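Local coordinates for aldo-keto Reductase, OXIDOREDUCTASE (Salmonella typhimurium, PDB 5T79), which probably acts as an NADPH-dependent aldo-keto reductase that converts 3-hydroxybutanal to 1,3-butanediol, at residues H34-T39 / E43-L48; L49-D54 / Q303-V308. One frame throughout, in Å; residues are numbered along the deposited sequence.

Contact 1: residues H34-T39 / E43-L48; sequences HNFGDT and ENSRAL
Ser45 OG donates a hydrogen bond to the backbone carbonyl of Asn35, 2.8 Å from OG to Asn35 O. The bond lies in the carbonyl plane and uses a lone pair of the oxygen; the C=O...OG angle is 143°. Ser45 OG sits beside its own backbone N, anti to the carbonyl carbon (chi1 -63°), and this turns the hydroxyl to the loop. The Phe36 ring lies next to this bond. Its CD2 is 3.8 Å from Ser45 CB, and its CE2 is 3.5 Å from Ser45 O. That oxygen meets the ring obliquely. Farther along the helix, Leu48 CD1 reaches the CZ corner of the ring obliquely, 3.9 Å from Phe36 CZ, and the two side chains run at a slant to each other.

Two waters extend the polar part. One water donates to Asn35 O and accepts from Asn44 ND2, each at 2.9 Å, so Asn35 O takes both this water and the serine hydroxyl. The other water donates to Ser45 OG at 2.7 Å and to Gly37 O at 2.8 Å. Ser45 OG therefore gives one bond and receives another. It ties two carbonyls of the loop to the helix, Asn35 O directly and Gly37 O through water.

Outer partners hold the neighbouring groups. Asn44 ND2 also bonds to Ser299 O, and Asn76 ND2 of helix 72-85 holds Phe36 O. Leu48 packs on Pro301 and Ile304 of helix 301-308, while the Phe36 side chain touches Ala73.

The contact folds the loop after strand 24-31 back on the first turns of helix 42-54. It belongs to a beta-alpha unit of the TIM barrel, at the edge of the cofactor pocket, where Asn35 itself touches NADPH.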
loop_
_atom_site.group_PDB
_atom_site.type_symbol
_atom_site.label_atom_id
_atom_site.label_comp_id
_atom_site.label_asym_id
_atom_site.label_seq_id
_atom_site.Cartn_x
_atom_site.Cartn_y
_atom_site.Cartn_z
ATOM N N HIS A 34 -9.431 -0.664 -5.311
ATOM C CA HIS A 34 -10.698 -0.251 -5.914
ATOM C C HIS A 34 -10.446 0.711 -7.053
ATOM O O HIS A 34 -9.410 1.387 -7.068
ATOM C CB HIS A 34 -11.627 0.403 -4.860
ATOM C CG HIS A 34 -12.083 -0.540 -3.779
ATOM N ND1 HIS A 34 -12.111 -0.152 -2.451
ATOM C CD2 HIS A 34 -12.484 -1.831 -3.863
ATOM C CE1 HIS A 34 -12.538 -1.207 -1.774
ATOM N NE2 HIS A 34 -12.768 -2.244 -2.579
ATOM N N ASN A 35 -11.401 0.769 -8.009
ATOM C CA ASN A 35 -11.481 1.670 -9.167
ATOM C C ASN A 35 -10.578 1.274 -10.346
ATOM O O ASN A 35 -10.409 2.078 -11.266
ATOM C CB ASN A 35 -11.214 3.132 -8.746
ATOM C CG ASN A 35 -12.177 3.554 -7.660
ATOM O OD1 ASN A 35 -13.375 3.633 -7.886
ATOM N ND2 ASN A 35 -11.702 3.663 -6.430
ATOM N N PHE A 36 -10.065 0.015 -10.371
ATOM C CA PHE A 36 -9.240 -0.455 -11.485
ATOM C C PHE A 36 -9.807 -1.766 -12.096
ATOM O O PHE A 36 -9.193 -2.324 -12.994
ATOM C CB PHE A 36 -7.745 -0.603 -11.060
ATOM C CG PHE A 36 -7.126 0.767 -10.828
ATOM C CD1 PHE A 36 -7.337 1.452 -9.634
ATOM C CD2 PHE A 36 -6.379 1.390 -11.825
ATOM C CE1 PHE A 36 -6.827 2.736 -9.440
ATOM C CE2 PHE A 36 -5.873 2.684 -11.631
ATOM C CZ PHE A 36 -6.097 3.343 -10.434
ATOM N N GLY A 37 -11.023 -2.153 -11.691
ATOM C CA GLY A 37 -11.682 -3.356 -12.190
ATOM C C GLY A 37 -12.543 -3.092 -13.412
ATOM O O GLY A 37 -12.480 -2.008 -14.008
ATOM N N ASP A 38 -13.352 -4.088 -13.799
ATOM C CA ASP A 38 -14.228 -3.978 -14.966
ATOM C C ASP A 38 -15.531 -3.232 -14.634
ATOM O O ASP A 38 -16.322 -2.953 -15.543
ATOM C CB ASP A 38 -14.560 -5.379 -15.532
ATOM C CG ASP A 38 -13.405 -6.105 -16.216
ATOM O OD1 ASP A 38 -12.370 -5.450 -16.515
ATOM O OD2 ASP A 38 -13.528 -7.325 -16.439
ATOM N N THR A 39 -15.766 -2.917 -13.340
ATOM C CA THR A 39 -16.983 -2.217 -12.895
ATOM C C THR A 39 -16.806 -0.699 -12.853
ATOM O O THR A 39 -17.749 0.022 -12.488
ATOM C CB THR A 39 -17.442 -2.709 -11.520
ATOM O OG1 THR A 39 -16.371 -2.544 -10.603
ATOM C CG2 THR A 39 -17.931 -4.146 -11.537
ATOM N N GLU A 43 -11.202 4.900 -18.713
ATOM C CA GLU A 43 -10.850 6.316 -18.885
ATOM C C GLU A 43 -10.438 6.926 -17.522
ATOM O O GLU A 43 -9.450 7.658 -17.445
ATOM C CB GLU A 43 -12.034 7.076 -19.495
ATOM C CG GLU A 43 -12.068 8.580 -19.306
ATOM C CD GLU A 43 -13.432 9.198 -19.583
ATOM O OE1 GLU A 43 -14.448 8.715 -19.025
ATOM O OE2 GLU A 43 -13.482 10.168 -20.374
ATOM N N ASN A 44 -11.206 6.615 -16.458
ATOM C CA ASN A 44 -10.923 7.116 -15.113
ATOM C C ASN A 44 -9.674 6.459 -14.535
ATOM O O ASN A 44 -8.838 7.174 -13.979
ATOM C CB ASN A 44 -12.116 6.923 -14.184
ATOM C CG ASN A 44 -11.870 7.514 -12.812
ATOM O OD1 ASN A 44 -11.486 8.690 -12.664
ATOM N ND2 ASN A 44 -11.996 6.680 -11.791
ATOM N N SER A 45 -9.535 5.114 -14.654
ATOM C CA SER A 45 -8.344 4.380 -14.182
ATOM C C SER A 45 -7.064 4.987 -14.782
ATOM O O SER A 45 -6.071 5.225 -14.085
ATOM C CB SER A 45 -8.445 2.908 -14.595
ATOM O OG SER A 45 -9.562 2.311 -13.966
ATOM N N ARG A 46 -7.112 5.265 -16.091
ATOM C CA ARG A 46 -5.976 5.816 -16.836
ATOM C C ARG A 46 -5.625 7.207 -16.293
ATOM O O ARG A 46 -4.453 7.485 -16.047
ATOM C CB ARG A 46 -6.335 5.884 -18.344
ATOM C CG ARG A 46 -5.156 6.242 -19.232
ATOM C CD ARG A 46 -5.566 6.492 -20.670
ATOM N NE ARG A 46 -6.322 5.370 -21.245
ATOM C CZ ARG A 46 -5.782 4.296 -21.803
ATOM N NH1 ARG A 46 -4.459 4.161 -21.862
ATOM N NH2 ARG A 46 -6.557 3.351 -22.319
ATOM N N ALA A 47 -6.641 8.063 -16.093
ATOM C CA ALA A 47 -6.471 9.424 -15.565
ATOM C C ALA A 47 -5.836 9.387 -14.162
ATOM O O ALA A 47 -4.978 10.218 -13.863
ATOM C CB ALA A 47 -7.822 10.144 -15.513
ATOM N N LEU A 48 -6.240 8.425 -13.316
ATOM C CA LEU A 48 -5.673 8.265 -11.946
ATOM C C LEU A 48 -4.185 7.903 -12.003
ATOM O O LEU A 48 -3.362 8.544 -11.352
ATOM C CB LEU A 48 -6.439 7.160 -11.158
ATOM C CG LEU A 48 -7.882 7.494 -10.778
ATOM C CD1 LEU A 48 -8.641 6.256 -10.294
ATOM C CD2 LEU A 48 -7.934 8.623 -9.756
HETATM O O HOH W 1 -12.119 3.895 -12.708
HETATM O O HOH W 2 -11.653 0.609 -14.324
#

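Contact 2: residues L49-D54 / Q303-V308; sequences LQRAFD and QIEDAV. With NDP (NADPH dihydro-nicotinamide-adenine-dinucleotide phosphate), chain E.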
loop_
_atom_site.group_PDB
_atom_site.type_symbol
_atom_site.label_atom_id
_atom_site.label_comp_id
_atom_site.label_asym_id
_atom_site.label_seq_id
_atom_site.Cartn_x
_atom_site.Cartn_y
_atom_site.Cartn_z
ATOM N N LEU A 49 -3.831 6.892 -12.793
ATOM C CA LEU A 49 -2.425 6.513 -12.933
ATOM C C LEU A 49 -1.574 7.667 -13.506
ATOM O O LEU A 49 -0.483 7.910 -13.014
ATOM C CB LEU A 49 -2.270 5.259 -13.811
ATOM C CG LEU A 49 -2.860 3.969 -13.238
ATOM C CD1 LEU A 49 -2.725 2.827 -14.236
ATOM C CD2 LEU A 49 -2.221 3.615 -11.903
ATOM N N GLN A 50 -2.068 8.371 -14.532
ATOM C CA GLN A 50 -1.303 9.468 -15.130
ATOM C C GLN A 50 -1.152 10.626 -14.140
ATOM O O GLN A 50 -0.068 11.209 -14.054
ATOM C CB GLN A 50 -1.977 9.952 -16.433
ATOM C CG GLN A 50 -1.838 8.924 -17.570
ATOM C CD GLN A 50 -2.454 9.424 -18.856
ATOM O OE1 GLN A 50 -2.781 10.589 -18.982
ATOM N NE2 GLN A 50 -2.564 8.574 -19.865
ATOM N N ARG A 51 -2.228 10.965 -13.394
ATOM C CA ARG A 51 -2.117 12.082 -12.432
ATOM C C ARG A 51 -1.129 11.722 -11.306
ATOM O O ARG A 51 -0.302 12.564 -10.909
ATOM C CB ARG A 51 -3.483 12.467 -11.846
ATOM C CG ARG A 51 -3.454 13.792 -11.015
ATOM C CD ARG A 51 -3.071 14.980 -11.902
ATOM N NE ARG A 51 -3.074 16.252 -11.182
ATOM C CZ ARG A 51 -2.066 17.122 -11.169
ATOM N NH1 ARG A 51 -0.936 16.853 -11.815
ATOM N NH2 ARG A 51 -2.179 18.267 -10.510
ATOM N N ALA A 52 -1.183 10.459 -10.836
ATOM C CA ALA A 52 -0.290 9.985 -9.776
ATOM C C ALA A 52 1.183 10.129 -10.201
ATOM O O ALA A 52 1.958 10.757 -9.478
ATOM C CB ALA A 52 -0.602 8.536 -9.423
ATOM N N PHE A 53 1.563 9.578 -11.377
ATOM C CA PHE A 53 2.958 9.644 -11.847
ATOM C C PHE A 53 3.383 11.084 -12.116
ATOM O O PHE A 53 4.505 11.432 -11.778
ATOM C CB PHE A 53 3.168 8.771 -13.088
ATOM C CG PHE A 53 4.620 8.562 -13.479
ATOM C CD1 PHE A 53 5.560 8.138 -12.541
ATOM C CD2 PHE A 53 5.033 8.727 -14.798
ATOM C CE1 PHE A 53 6.896 7.911 -12.921
ATOM C CE2 PHE A 53 6.371 8.515 -15.168
ATOM C CZ PHE A 53 7.283 8.091 -14.231
ATOM N N ASP A 54 2.473 11.943 -12.649
ATOM C CA ASP A 54 2.755 13.380 -12.865
ATOM C C ASP A 54 3.054 14.107 -11.541
ATOM O O ASP A 54 3.779 15.105 -11.548
ATOM C CB ASP A 54 1.588 14.090 -13.587
ATOM C CG ASP A 54 1.482 13.776 -15.083
ATOM O OD1 ASP A 54 2.415 13.131 -15.632
ATOM O OD2 ASP A 54 0.467 14.149 -15.695
ATOM N N GLN A 303 -8.503 13.465 -5.414
ATOM C CA GLN A 303 -8.128 12.778 -4.166
ATOM C C GLN A 303 -6.621 12.526 -4.103
ATOM O O GLN A 303 -6.032 12.569 -3.022
ATOM C CB GLN A 303 -8.908 11.464 -4.017
ATOM C CG GLN A 303 -10.417 11.737 -3.826
ATOM C CD GLN A 303 -11.279 10.515 -3.970
ATOM O OE1 GLN A 303 -10.910 9.535 -4.608
ATOM N NE2 GLN A 303 -12.495 10.580 -3.449
ATOM N N ILE A 304 -5.993 12.295 -5.263
ATOM C CA ILE A 304 -4.542 12.111 -5.345
ATOM C C ILE A 304 -3.879 13.469 -5.079
ATOM O O ILE A 304 -2.915 13.541 -4.315
ATOM C CB ILE A 304 -4.117 11.519 -6.715
ATOM C CG1 ILE A 304 -4.782 10.123 -6.961
ATOM C CG2 ILE A 304 -2.573 11.419 -6.799
ATOM C CD1 ILE A 304 -4.545 9.535 -8.422
ATOM N N GLU A 305 -4.403 14.542 -5.710
ATOM C CA GLU A 305 -3.887 15.910 -5.512
ATOM C C GLU A 305 -3.973 16.284 -4.032
ATOM O O GLU A 305 -3.018 16.841 -3.475
ATOM C CB GLU A 305 -4.690 16.911 -6.351
ATOM C CG GLU A 305 -4.582 16.647 -7.842
ATOM C CD GLU A 305 -5.485 17.463 -8.736
ATOM O OE1 GLU A 305 -6.551 17.927 -8.270
ATOM O OE2 GLU A 305 -5.120 17.632 -9.920
ATOM N N ASP A 306 -5.111 15.939 -3.388
ATOM C CA ASP A 306 -5.336 16.207 -1.962
ATOM C C ASP A 306 -4.252 15.535 -1.122
ATOM O O ASP A 306 -3.664 16.183 -0.264
ATOM C CB ASP A 306 -6.721 15.703 -1.505
ATOM C CG ASP A 306 -7.941 16.507 -1.934
ATOM O OD1 ASP A 306 -7.774 17.677 -2.350
ATOM O OD2 ASP A 306 -9.067 15.991 -1.781
ATOM N N ALA A 307 -3.995 14.238 -1.373
ATOM C CA ALA A 307 -2.994 13.451 -0.652
ATOM C C ALA A 307 -1.623 14.064 -0.775
ATOM O O ALA A 307 -0.942 14.201 0.235
ATOM C CB ALA A 307 -2.966 12.017 -1.185
ATOM N N VAL A 308 -1.202 14.430 -2.005
ATOM C CA VAL A 308 0.122 15.030 -2.229
ATOM C C VAL A 308 0.200 16.385 -1.470
ATOM O O VAL A 308 1.256 16.704 -0.909
ATOM C CB VAL A 308 0.497 15.138 -3.739
ATOM C CG1 VAL A 308 1.870 15.785 -3.924
ATOM C CG2 VAL A 308 0.493 13.762 -4.401
HETATM P PA NDP E . -7.904 4.726 1.776
HETATM O O1A NDP E . -6.892 5.754 1.369
HETATM O O2A NDP E . -8.119 4.259 3.145
HETATM O O5B NDP E . -9.378 5.118 1.262
HETATM C C5B NDP E . -9.502 5.213 -0.171
HETATM C C4B NDP E . -10.906 5.571 -0.572
HETATM O O4B NDP E . -11.372 6.675 0.236
HETATM C C3B NDP E . -11.029 6.016 -2.028
HETATM O O3B NDP E . -11.371 4.909 -2.859
HETATM C C2B NDP E . -12.106 7.092 -1.980
HETATM O O2B NDP E . -13.426 6.517 -2.097
HETATM C C1B NDP E . -11.938 7.683 -0.579
HETATM N N9A NDP E . -11.082 8.863 -0.511
HETATM C C8A NDP E . -9.718 8.919 -0.627
HETATM N N7A NDP E . -9.221 10.128 -0.514
HETATM C C5A NDP E . -10.339 10.925 -0.319
HETATM C C6A NDP E . -10.501 12.320 -0.193
HETATM N N6A NDP E . -9.484 13.183 -0.104
HETATM N N1A NDP E . -11.763 12.797 -0.100
HETATM C C2A NDP E . -12.782 11.931 -0.080
HETATM N N3A NDP E . -12.750 10.598 -0.166
HETATM C C4A NDP E . -11.492 10.156 -0.306
HETATM O O3 NDP E . -7.336 3.518 0.917
HETATM P PN NDP E . -7.907 2.024 0.897
HETATM O O1N NDP E . -8.695 2.076 -0.360
HETATM O O2N NDP E . -8.579 1.613 2.199
HETATM O O5D NDP E . -6.683 0.959 0.808
HETATM C C5D NDP E . -5.378 1.503 0.468
HETATM C C4D NDP E . -4.612 0.551 -0.422
HETATM O O4D NDP E . -4.034 -0.485 0.393
HETATM C C3D NDP E . -5.408 -0.181 -1.487
HETATM O O3D NDP E . -5.597 0.644 -2.627
HETATM C C2D NDP E . -4.578 -1.453 -1.710
HETATM O O2D NDP E . -3.544 -1.408 -2.693
HETATM C C1D NDP E . -4.006 -1.709 -0.313
HETATM N N1N NDP E . -4.798 -2.669 0.483
HETATM C C2N NDP E . -4.132 -3.814 0.919
HETATM C C3N NDP E . -4.732 -4.766 1.655
HETATM C C7N NDP E . -3.884 -5.814 2.323
HETATM O O7N NDP E . -4.507 -6.697 2.932
HETATM N N7N NDP E . -2.554 -5.817 2.222
HETATM C C4N NDP E . -6.227 -4.736 1.833
HETATM C C5N NDP E . -6.792 -3.381 1.575
HETATM C C6N NDP E . -6.132 -2.443 0.925
HETATM P P2B NDP E . -14.670 7.014 -3.016
HETATM O O1X NDP E . -15.137 6.071 -4.061
HETATM O O2X NDP E . -15.718 7.292 -1.947
HETATM O O3X NDP E . -14.219 8.362 -3.567
#
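Arg51 and Glu305 meet at about a right angle, and a salt bridge joins their two helices. The guanidinium approaches side-on: NE and NH2 both grip one oxygen, Glu305 OE2. The NE bond is the shorter and straighter, 2.8 Å to Glu305 OE2 with an N-H...O angle of 155°. It uses the anti lone pair of the oxygen. Arg51 NH2 reaches the same Glu305 OE2 at 3.1 Å, from above the carboxylate plane, and its bond is more bent. The oxygen stays close to the guanidinium plane for both donors, yet the two flat groups stand 88° apart. Arg51 starts with CG anti to the backbone N and then bends at chi2, which brings NE round to the acid. Glu305 runs extended beyond CG to meet it.

Beside this bridge the helices touch through small apolar groups. Ile304 CG2 lies 4.0 Å from Ala52 CA, and Ile304 CD1 lies 4.2 Å from Ala52 CB. The small alanine lets the isoleucine come close to the helix backbone.

Helix 301-308 also carries cofactor ligands. Gln303 NE2 donates a nearly straight bond to NADPH O3X on the 2'-phosphate, 2.8 Å at 172°, and its CG lies over the adenine face, near C5A and C6A. Ser299 N bonds to Gln303 OE1 and helps to fix the amide. Asp306 OD2 takes a weak bond from the adenine N6A, 3.3 Å long, and also pairs with Lys276.

The contact sits on the outside of the barrel sheet. Ala52 and Ala307 rest on strand 24-31, through Leu30 and Ile28. Leu49 packs against helix 72-85, so helix 42-54 lies between that helix and helix 301-308.

Following the chain from the N terminus, strand 24-31 leads into the loop 34-39. Contact 1 folds this loop onto residues 43-48 of the next helix, a segment that begins only four residues after Thr39. The same helix, 42-54, continues into 49-54. There contact 2 joins it to 303-308, after all the barrel strands have been traced. The two contacts follow one another in series and neither nests in the other. They still touch: Leu48 O is 3.3 Å from Ile304 CD1, and Phe36 CE2 is 3.6 Å from Leu49 CG. Together they link the early loop, helix 42-54 and the late helix 301-308, which binds the adenosine end of NADPH.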